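Local coordinates for protein polysaccharide deacetylase (Bacillus cereus, PDB 4HD5) that binds a zinc ion and is probably a hydrolase that removes acetyl groups from polysaccharides by cleaving non-peptide carbon-nitrogen bonds, at residues A[141-146]-A[328-333]. Sequence-based numbering, arbitrary orientation.
Sequences EQKVPV and QFITKG
Val-144 and Phe-329 form a single antiparallel bridge, a hydrogen-bonded pair. Val-144 N donates to Phe-329 O at 2.7 Å, in the plane of that carbonyl. The return bond, Phe-329 N to Val-144 O, is 2.9 Å and less straight, at 145° at the hydrogen. Its donor stands above the carbonyl plane. Phe-329 O also receives a CA-H...O contact from Lys-143 CA at 3.3 Å.

Beyond the bridge, a water takes over the role of direct backbone bonds. Water 1 accepts from Thr-331 N at 3.0 Å and donates to Gln-142 O and to Glu-141 OE1. The Glu-141 chain bends at chi2 (-64°), and its carboxylate lies against Thr-331, with OE1 3.5 Å from Thr-331 CB. Asn-194 ND2 gives OE1 a second hydrogen bond, while its OD1 accepts from Gln-142 N. Asn-194 thus positions both the carboxylate and the backbone beside the water.

Ile-330 packs through its tip. With CG1 anti to the backbone N (chi1 -172°), CD1 reaches Lys-143 CG at 3.7 Å and also lies near Glu-141 O. The aliphatic part of Lys-143 also crosses the Gln-328 side chain, which runs alongside the ring of Pro-145.

The Phe-329 ring turns its back on 141-146 and meets Trp-190 edge-to-face. Val-144 packs on Ile-193 and Phe-201.

Segment 141-146 links the antiparallel sheet of the N-terminal part to strand 146-149 of the TIM-barrel-like deacetylase domain. Segment 328-333 follows barrel strand 320-326. The contact lies away from the zinc site. Two direct bonds and a water that bonds to both segments tie the incoming linker to a barrel loop. Most of this polar grip comes from backbone N-H and C=O groups, so it rests more on the path of the two chains than on their side chains; the Glu-141 carboxylate is the side-chain exception.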
loop_
_atom_site.group_PDB
_atom_site.type_symbol
_atom_site.label_atom_id
_atom_site.label_comp_id
_atom_site.label_asym_id
_atom_site.label_seq_id
_atom_site.Cartn_x
_atom_site.Cartn_y
_atom_site.Cartn_z
ATOM N N GLU A 141 -10.332 -4.639 -4.891
ATOM C CA GLU A 141 -9.144 -3.797 -4.750
ATOM C C GLU A 141 -9.389 -2.747 -3.689
ATOM O O GLU A 141 -10.433 -2.101 -3.687
ATOM C CB GLU A 141 -8.822 -3.094 -6.063
ATOM C CG GLU A 141 -8.385 -4.034 -7.175
ATOM C CD GLU A 141 -7.083 -4.736 -6.872
ATOM O OE1 GLU A 141 -6.274 -4.216 -6.071
ATOM O OE2 GLU A 141 -6.869 -5.824 -7.441
ATOM N N GLN A 142 -8.441 -2.569 -2.778
ATOM C CA GLN A 142 -8.592 -1.451 -1.849
ATOM C C GLN A 142 -7.708 -0.273 -2.197
ATOM O O GLN A 142 -6.665 -0.411 -2.846
ATOM C CB GLN A 142 -8.496 -1.842 -0.373
ATOM C CG GLN A 142 -7.563 -2.956 0.048
ATOM C CD GLN A 142 -7.652 -3.219 1.555
ATOM O OE1 GLN A 142 -8.610 -2.804 2.219
ATOM N NE2 GLN A 142 -6.671 -3.918 2.093
ATOM N N LYS A 143 -8.182 0.896 -1.799
ATOM C CA LYS A 143 -7.489 2.141 -2.044
ATOM C C LYS A 143 -6.281 2.232 -1.143
ATOM O O LYS A 143 -6.292 1.707 -0.037
ATOM C CB LYS A 143 -8.430 3.320 -1.832
ATOM C CG LYS A 143 -9.366 3.505 -3.014
ATOM C CD LYS A 143 -10.600 4.344 -2.710
ATOM C CE LYS A 143 -10.268 5.633 -1.964
ATOM N NZ LYS A 143 -10.552 5.528 -0.506
ATOM N N VAL A 144 -5.232 2.880 -1.641
ATOM C CA VAL A 144 -3.968 2.965 -0.927
ATOM C C VAL A 144 -3.509 4.408 -0.932
ATOM O O VAL A 144 -3.105 4.926 -1.972
ATOM C CB VAL A 144 -2.871 2.091 -1.565
ATOM C CG1 VAL A 144 -1.627 2.104 -0.694
ATOM C CG2 VAL A 144 -3.370 0.665 -1.779
ATOM N N PRO A 145 -3.621 5.083 0.212
ATOM C CA PRO A 145 -3.018 6.401 0.292
ATOM C C PRO A 145 -1.500 6.304 0.376
ATOM O O PRO A 145 -0.971 5.481 1.121
ATOM C CB PRO A 145 -3.595 6.990 1.578
ATOM C CG PRO A 145 -4.466 5.948 2.192
ATOM C CD PRO A 145 -4.207 4.657 1.491
ATOM N N VAL A 146 -0.825 7.138 -0.405
ATOM C CA VAL A 146 0.608 7.260 -0.358
ATOM C C VAL A 146 0.904 8.686 0.098
ATOM O O VAL A 146 0.758 9.655 -0.676
ATOM C CB VAL A 146 1.247 6.937 -1.724
ATOM C CG1 VAL A 146 2.768 6.956 -1.615
ATOM C CG2 VAL A 146 0.760 5.577 -2.213
ATOM N N GLN A 328 -5.446 9.329 -4.123
ATOM C CA GLN A 328 -5.140 8.035 -3.541
ATOM C C GLN A 328 -5.015 7.014 -4.651
ATOM O O GLN A 328 -5.725 7.096 -5.655
ATOM C CB GLN A 328 -6.250 7.623 -2.589
ATOM C CG GLN A 328 -6.466 8.608 -1.453
ATOM C CD GLN A 328 -7.406 8.089 -0.394
ATOM O OE1 GLN A 328 -8.116 8.866 0.260
ATOM N NE2 GLN A 328 -7.404 6.773 -0.190
ATOM N N PHE A 329 -4.138 6.039 -4.472
ATOM C CA PHE A 329 -3.963 5.000 -5.477
ATOM C C PHE A 329 -5.009 3.900 -5.359
ATOM O O PHE A 329 -5.413 3.520 -4.266
ATOM C CB PHE A 329 -2.569 4.367 -5.381
ATOM C CG PHE A 329 -2.343 3.280 -6.385
ATOM C CD1 PHE A 329 -1.894 3.583 -7.659
ATOM C CD2 PHE A 329 -2.626 1.957 -6.076
ATOM C CE1 PHE A 329 -1.709 2.592 -8.602
ATOM C CE2 PHE A 329 -2.449 0.961 -7.021
ATOM C CZ PHE A 329 -1.980 1.280 -8.281
ATOM N N ILE A 330 -5.433 3.385 -6.505
ATOM C CA ILE A 330 -6.173 2.133 -6.547
ATOM C C ILE A 330 -5.782 1.403 -7.824
ATOM O O ILE A 330 -5.495 2.032 -8.838
ATOM C CB ILE A 330 -7.703 2.349 -6.427
ATOM C CG1 ILE A 330 -8.424 1.003 -6.278
ATOM C CG2 ILE A 330 -8.255 3.125 -7.616
ATOM C CD1 ILE A 330 -9.873 1.126 -5.852
ATOM N N THR A 331 -5.721 0.077 -7.753
ATOM C CA THR A 331 -5.283 -0.726 -8.887
ATOM C C THR A 331 -6.434 -0.829 -9.877
ATOM O O THR A 331 -7.490 -1.380 -9.555
ATOM C CB THR A 331 -4.836 -2.136 -8.437
ATOM O OG1 THR A 331 -3.747 -2.040 -7.501
ATOM C CG2 THR A 331 -4.408 -2.991 -9.638
ATOM N N LYS A 332 -6.237 -0.278 -11.072
ATOM C CA LYS A 332 -7.249 -0.339 -12.138
ATOM C C LYS A 332 -6.815 -1.168 -13.343
ATOM O O LYS A 332 -7.610 -1.407 -14.244
ATOM C CB LYS A 332 -7.588 1.068 -12.613
ATOM C CG LYS A 332 -8.148 1.983 -11.543
ATOM C CD LYS A 332 -8.445 3.354 -12.119
ATOM C CE LYS A 332 -8.535 4.409 -11.034
ATOM N NZ LYS A 332 -9.149 5.668 -11.544
ATOM N N GLY A 333 -5.562 -1.612 -13.356
ATOM C CA GLY A 333 -4.987 -2.260 -14.525
ATOM C C GLY A 333 -4.771 -1.333 -15.710
ATOM O O GLY A 333 -4.728 -1.789 -16.849
HETATM O O HOH W 1 -5.584 -1.628 -5.248
#